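B-agarase (PDB 4BQ2) acts as a family 50 exo-beta-agarase, hydrolysing agarose-type galactans and probably releasing neoagarobiose units from chain ends. Local coordinates at residues Asn293-Thr298 with His358-Arg363; Ser377-Asn382 with Gln700-Pro705. All coordinates share one frame; numbering follows the deposited sequence.

Interaction 1 of 2, residues Asn293-Thr298 with His358-Arg363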
loop_
_atom_site.group_PDB
_atom_site.type_symbol
_atom_site.label_atom_id
_atom_site.label_comp_id
_atom_site.label_asym_id
_atom_site.label_seq_id
_atom_site.Cartn_x
_atom_site.Cartn_y
_atom_site.Cartn_z
ATOM N N ASN A 293 -13.526 2.496 4.061
ATOM C CA ASN A 293 -12.199 3.086 4.313
ATOM C C ASN A 293 -12.157 4.589 4.064
ATOM O O ASN A 293 -11.061 5.185 3.975
ATOM C CB ASN A 293 -11.121 2.369 3.495
ATOM C CG ASN A 293 -10.968 0.926 3.895
ATOM O OD1 ASN A 293 -10.414 0.600 4.973
ATOM N ND2 ASN A 293 -11.433 0.043 3.042
ATOM N N SER A 294 -13.352 5.185 3.953
ATOM C CA SER A 294 -13.497 6.582 3.546
ATOM C C SER A 294 -13.748 7.512 4.722
ATOM O O SER A 294 -13.992 8.704 4.517
ATOM C CB SER A 294 -14.605 6.746 2.486
ATOM O OG SER A 294 -15.909 6.574 3.042
ATOM N N SER A 295 -13.731 6.984 5.946
ATOM C CA SER A 295 -13.930 7.840 7.119
ATOM C C SER A 295 -12.601 8.218 7.756
ATOM O O SER A 295 -11.610 7.492 7.598
ATOM C CB SER A 295 -14.862 7.165 8.140
ATOM O OG SER A 295 -14.167 6.169 8.899
ATOM N N THR A 296 -12.592 9.358 8.467
ATOM C CA THR A 296 -11.396 9.923 9.125
ATOM C C THR A 296 -11.732 10.264 10.579
ATOM O O THR A 296 -12.855 10.708 10.840
ATOM C CB THR A 296 -10.871 11.174 8.364
ATOM O OG1 THR A 296 -9.604 11.581 8.897
ATOM C CG2 THR A 296 -11.909 12.369 8.309
ATOM N N MET A 297 -10.804 10.022 11.523
ATOM C CA MET A 297 -11.112 10.243 12.942
ATOM C C MET A 297 -11.397 11.730 13.232
ATOM O O MET A 297 -10.595 12.593 12.868
ATOM C CB MET A 297 -9.990 9.708 13.871
ATOM C CG MET A 297 -9.746 8.190 13.862
ATOM S SD MET A 297 -11.179 7.168 14.270
ATOM C CE MET A 297 -10.350 5.704 14.876
ATOM N N THR A 298 -12.544 12.014 13.860
ATOM C CA THR A 298 -12.915 13.398 14.202
ATOM C C THR A 298 -12.270 13.953 15.470
ATOM O O THR A 298 -12.213 15.184 15.672
ATOM C CB THR A 298 -14.431 13.585 14.363
ATOM O OG1 THR A 298 -14.886 12.808 15.472
ATOM C CG2 THR A 298 -15.194 13.192 13.089
ATOM N N HIS A 358 -23.533 10.352 7.992
ATOM C CA HIS A 358 -22.252 9.990 7.410
ATOM C C HIS A 358 -21.164 9.852 8.476
ATOM O O HIS A 358 -19.998 9.634 8.160
ATOM C CB HIS A 358 -21.893 10.900 6.216
ATOM C CG HIS A 358 -22.952 10.912 5.149
ATOM N ND1 HIS A 358 -23.095 9.891 4.231
ATOM C CD2 HIS A 358 -23.952 11.787 4.892
ATOM C CE1 HIS A 358 -24.124 10.149 3.443
ATOM N NE2 HIS A 358 -24.663 11.294 3.823
ATOM N N TYR A 359 -21.568 9.970 9.740
ATOM C CA TYR A 359 -20.720 9.598 10.865
ATOM C C TYR A 359 -20.472 8.087 10.892
ATOM O O TYR A 359 -21.298 7.296 10.427
ATOM C CB TYR A 359 -21.326 10.051 12.186
ATOM C CG TYR A 359 -21.097 11.521 12.481
ATOM C CD1 TYR A 359 -19.815 12.005 12.754
ATOM C CD2 TYR A 359 -22.170 12.431 12.514
ATOM C CE1 TYR A 359 -19.602 13.352 13.026
ATOM C CE2 TYR A 359 -21.956 13.773 12.783
ATOM C CZ TYR A 359 -20.673 14.221 13.046
ATOM O OH TYR A 359 -20.463 15.564 13.311
ATOM N N ASN A 360 -19.318 7.718 11.432
ATOM C CA ASN A 360 -18.875 6.335 11.552
ATOM C C ASN A 360 -18.305 6.193 12.962
ATOM O O ASN A 360 -17.992 7.206 13.630
ATOM C CB ASN A 360 -17.795 6.050 10.487
ATOM C CG ASN A 360 -17.252 4.619 10.545
ATOM O OD1 ASN A 360 -17.964 3.675 10.890
ATOM N ND2 ASN A 360 -15.981 4.457 10.191
ATOM N N TYR A 361 -18.195 4.957 13.435
ATOM C CA TYR A 361 -17.442 4.689 14.656
ATOM C C TYR A 361 -16.554 3.465 14.450
ATOM O O TYR A 361 -17.040 2.404 14.045
ATOM C CB TYR A 361 -18.364 4.478 15.860
ATOM C CG TYR A 361 -17.580 4.444 17.153
ATOM C CD1 TYR A 361 -17.301 5.627 17.852
ATOM C CD2 TYR A 361 -17.067 3.240 17.659
ATOM C CE1 TYR A 361 -16.561 5.600 19.025
ATOM C CE2 TYR A 361 -16.316 3.215 18.838
ATOM C CZ TYR A 361 -16.062 4.404 19.507
ATOM O OH TYR A 361 -15.311 4.393 20.671
ATOM N N ARG A 362 -15.263 3.597 14.734
ATOM C CA ARG A 362 -14.383 2.430 14.690
ATOM C C ARG A 362 -13.994 2.004 16.109
ATOM O O ARG A 362 -13.701 2.848 16.941
ATOM C CB ARG A 362 -13.161 2.722 13.816
ATOM C CG ARG A 362 -13.473 2.791 12.321
ATOM C CD ARG A 362 -14.276 1.577 11.831
ATOM N NE ARG A 362 -14.302 1.475 10.366
ATOM C CZ ARG A 362 -15.295 0.944 9.658
ATOM N NH1 ARG A 362 -16.399 0.467 10.249
ATOM N NH2 ARG A 362 -15.197 0.914 8.328
ATOM N N ARG A 363 -14.014 0.701 16.392
ATOM C CA ARG A 363 -13.753 0.216 17.759
ATOM C C ARG A 363 -12.293 -0.145 17.945
ATOM O O ARG A 363 -11.850 -0.414 19.059
ATOM C CB ARG A 363 -14.691 -0.938 18.110
ATOM C CG ARG A 363 -16.156 -0.528 18.012
ATOM C CD ARG A 363 -17.047 -1.748 17.899
ATOM N NE ARG A 363 -17.164 -2.204 16.508
ATOM C CZ ARG A 363 -18.122 -3.014 16.051
ATOM N NH1 ARG A 363 -19.080 -3.479 16.869
ATOM N NH2 ARG A 363 -18.130 -3.359 14.767
#

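Interaction 2 of 2, residues Ser377-Asn382 with Gln700-Pro705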
loop_
_atom_site.group_PDB
_atom_site.type_symbol
_atom_site.label_atom_id
_atom_site.label_comp_id
_atom_site.label_asym_id
_atom_site.label_seq_id
_atom_site.Cartn_x
_atom_site.Cartn_y
_atom_site.Cartn_z
ATOM N N SER A 377 -17.249 10.332 7.167
ATOM C CA SER A 377 -16.962 10.108 5.754
ATOM C C SER A 377 -17.468 11.272 4.909
ATOM O O SER A 377 -18.659 11.342 4.562
ATOM C CB SER A 377 -17.575 8.777 5.255
ATOM O OG SER A 377 -17.291 8.663 3.860
ATOM N N PHE A 378 -16.563 12.186 4.579
ATOM C CA PHE A 378 -16.890 13.286 3.681
ATOM C C PHE A 378 -17.289 12.785 2.277
ATOM O O PHE A 378 -18.217 13.326 1.659
ATOM C CB PHE A 378 -15.739 14.282 3.615
ATOM C CG PHE A 378 -15.596 15.092 4.870
ATOM C CD1 PHE A 378 -16.380 16.239 5.066
ATOM C CD2 PHE A 378 -14.696 14.706 5.866
ATOM C CE1 PHE A 378 -16.249 16.978 6.248
ATOM C CE2 PHE A 378 -14.567 15.446 7.034
ATOM C CZ PHE A 378 -15.346 16.573 7.221
ATOM N N TYR A 379 -16.604 11.755 1.792
ATOM C CA TYR A 379 -16.969 11.148 0.488
ATOM C C TYR A 379 -18.440 10.689 0.488
ATOM O O TYR A 379 -19.206 11.007 -0.424
ATOM C CB TYR A 379 -16.015 9.977 0.139
ATOM C CG TYR A 379 -16.269 9.344 -1.214
ATOM C CD1 TYR A 379 -15.713 9.873 -2.368
ATOM C CD2 TYR A 379 -17.068 8.203 -1.336
ATOM C CE1 TYR A 379 -15.942 9.299 -3.611
ATOM C CE2 TYR A 379 -17.309 7.621 -2.578
ATOM C CZ TYR A 379 -16.744 8.181 -3.710
ATOM O OH TYR A 379 -16.981 7.603 -4.934
ATOM N N SER A 380 -18.837 9.943 1.510
ATOM C CA SER A 380 -20.232 9.484 1.620
ATOM C C SER A 380 -21.216 10.673 1.655
ATOM O O SER A 380 -22.249 10.672 0.941
ATOM C CB SER A 380 -20.399 8.584 2.846
ATOM O OG SER A 380 -21.670 7.957 2.840
ATOM N N ALA A 381 -20.857 11.709 2.419
ATOM C CA ALA A 381 -21.662 12.922 2.505
ATOM C C ALA A 381 -21.769 13.554 1.119
ATOM O O ALA A 381 -22.834 13.977 0.718
ATOM C CB ALA A 381 -21.066 13.899 3.541
ATOM N N ASN A 382 -20.676 13.569 0.363
ATOM C CA ASN A 382 -20.710 14.153 -0.974
ATOM C C ASN A 382 -21.568 13.331 -1.943
ATOM O O ASN A 382 -22.163 13.894 -2.862
ATOM C CB ASN A 382 -19.276 14.386 -1.517
ATOM C CG ASN A 382 -18.542 15.505 -0.778
ATOM O OD1 ASN A 382 -19.173 16.461 -0.285
ATOM N ND2 ASN A 382 -17.209 15.393 -0.674
ATOM N N GLN A 700 -6.422 2.916 -5.056
ATOM C CA GLN A 700 -7.782 2.388 -4.922
ATOM C C GLN A 700 -8.763 3.309 -5.676
ATOM O O GLN A 700 -8.343 4.223 -6.358
ATOM C CB GLN A 700 -8.133 2.342 -3.434
ATOM C CG GLN A 700 -7.944 3.733 -2.784
ATOM C CD GLN A 700 -8.215 3.754 -1.303
ATOM O OE1 GLN A 700 -8.443 2.723 -0.670
ATOM N NE2 GLN A 700 -8.190 4.939 -0.735
ATOM N N TYR A 701 -10.072 3.088 -5.528
ATOM C CA TYR A 701 -11.077 3.843 -6.289
ATOM C C TYR A 701 -11.057 5.340 -5.890
ATOM O O TYR A 701 -11.090 6.214 -6.750
ATOM C CB TYR A 701 -12.458 3.224 -6.001
ATOM C CG TYR A 701 -13.652 3.787 -6.750
ATOM C CD1 TYR A 701 -13.518 4.454 -7.956
ATOM C CD2 TYR A 701 -14.951 3.556 -6.257
ATOM C CE1 TYR A 701 -14.640 4.954 -8.621
ATOM C CE2 TYR A 701 -16.068 3.992 -6.941
ATOM C CZ TYR A 701 -15.914 4.698 -8.111
ATOM O OH TYR A 701 -17.069 5.133 -8.777
ATOM N N MET A 702 -11.045 5.610 -4.584
ATOM C CA MET A 702 -11.166 7.006 -4.093
ATOM C C MET A 702 -9.878 7.413 -3.399
ATOM O O MET A 702 -9.193 6.541 -2.878
ATOM C CB MET A 702 -12.308 7.108 -3.086
ATOM C CG MET A 702 -13.650 6.662 -3.659
ATOM S SD MET A 702 -14.415 5.202 -2.878
ATOM C CE MET A 702 -14.630 5.654 -1.152
ATOM N N ASP A 703 -9.570 8.712 -3.350
ATOM C CA ASP A 703 -8.475 9.173 -2.494
ATOM C C ASP A 703 -8.787 8.758 -1.087
ATOM O O ASP A 703 -9.965 8.731 -0.679
ATOM C CB ASP A 703 -8.359 10.718 -2.498
ATOM C CG ASP A 703 -7.839 11.275 -3.801
ATOM O OD1 ASP A 703 -7.109 10.564 -4.537
ATOM O OD2 ASP A 703 -8.194 12.443 -4.102
ATOM N N SER A 704 -7.743 8.492 -0.311
ATOM C CA SER A 704 -7.878 8.403 1.132
ATOM C C SER A 704 -8.191 9.822 1.653
ATOM O O SER A 704 -7.757 10.792 1.040
ATOM C CB SER A 704 -6.574 7.951 1.805
ATOM O OG SER A 704 -5.933 6.883 1.159
ATOM N N PRO A 705 -8.909 9.929 2.790
ATOM C CA PRO A 705 -9.171 11.210 3.452
ATOM C C PRO A 705 -7.901 12.038 3.652
ATOM O O PRO A 705 -6.840 11.492 3.923
ATOM C CB PRO A 705 -9.743 10.789 4.793
ATOM C CG PRO A 705 -10.450 9.486 4.496
ATOM C CD PRO A 705 -9.549 8.802 3.510
#

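Interaction 1 of 2, residues Asn293-Thr298 with His358-Arg363
Ser295 and Asn360 face each other across this contact and share its one hydrogen bond, in which Asn360 ND2 donates to Ser295 OG at 2.8 Å. The N-H...O angle is 155°, and the serine oxygen lies close to the amide plane. With CG anti to the backbone N (chi1 179°), Asn360 carries its amide toward Ser295. Both residues also point their CB atoms at the other segment, and Ser295 CB lies 3.9 Å from Asn360 CB. The same amide nitrogen sits 3.4 Å above the plane of the Arg362 guanidinium, toward its rim, so this nitrogen lies between the serine hydroxyl and the arginine. Arg362 is anchored at its far end by a bond from NH2 to the carbonyl of Ser292, while its CB meets the Met297 methyl, CE, at 4.2 Å. The methionine chain is folded at its first two torsions, which carries CE to that place. Farther along, Thr298 CG2 lies loosely at the edge of the Tyr359 ring, 4.4 Å from CE1. In the four-stranded antiparallel sheet, strand 373-376 runs between strands 296-301 and 359-362; it hydrogen-bonds to both through their backbones, and Ala375 and Glu374 meet the side chains of Ser295 and Tyr359.

Interaction 2 of 2, residues Ser377-Asn382 with Gln700-Pro705
Met702 lies over one face of the Tyr379 ring, its side chain crossing that of the tyrosine at about a right angle. The methylene CG approaches closest, 3.4 Å from Tyr379 CZ, in a CH-pi contact displaced toward the hydroxyl end of the ring. From there the chain runs across the face to the CE2 side: Met702 SD is 4.1 Å from the Tyr379 ring centroid, 27° off the normal, and the methyl CE rests 3.5 Å from Tyr379 CD2. Bends at chi2 (117°) and chi3 (59°) fold the methionine over the ring, so that CG, SD and CE all meet the aromatic surface. Beyond the ring, Tyr379 OH comes within 4.2 Å of Tyr701 CE2, but its hydrogen-bonding partner is Trp399 NE1. Tyr701 OH in turn bonds to Thr403 and Arg406, so helix 394-410 holds the phenol ends of both tyrosines. Behind Tyr379, the helix start is capped by Ser377 OG, which accepts from Ser380 N at 3.1 Å. The loop carrying Met702 is fixed by backbone bonds of Tyr701 to Asp287 and Val721, and a cis peptide precedes Gln700. This buried Met-aromatic contact lies just past strand 693-699, which pairs with 280-287, consistent with the closing seam of the (beta/alpha)8 barrel expected for this glycoside hydrolase family.

Following the chain from the N terminus, interaction 1 closes first, bringing 358-363 back to 293-298 around a mostly irregular excursion of 59 residues. Interaction 2 opens afterwards at 377-382 and closes only at 700-705, across 317 residues rich in helix. The two loops are therefore in series and neither nest nor cross, yet their centres are just 11 Å apart. Strand 373-376 leads from the small antiparallel sheet into helix 378-387, and probable hydrogen bonds, Ser294 with Ser377 and His358 with Ser380, join the two contacts directly. Together they tie the small sheet, the start of that helix and the loop following strand 693-699.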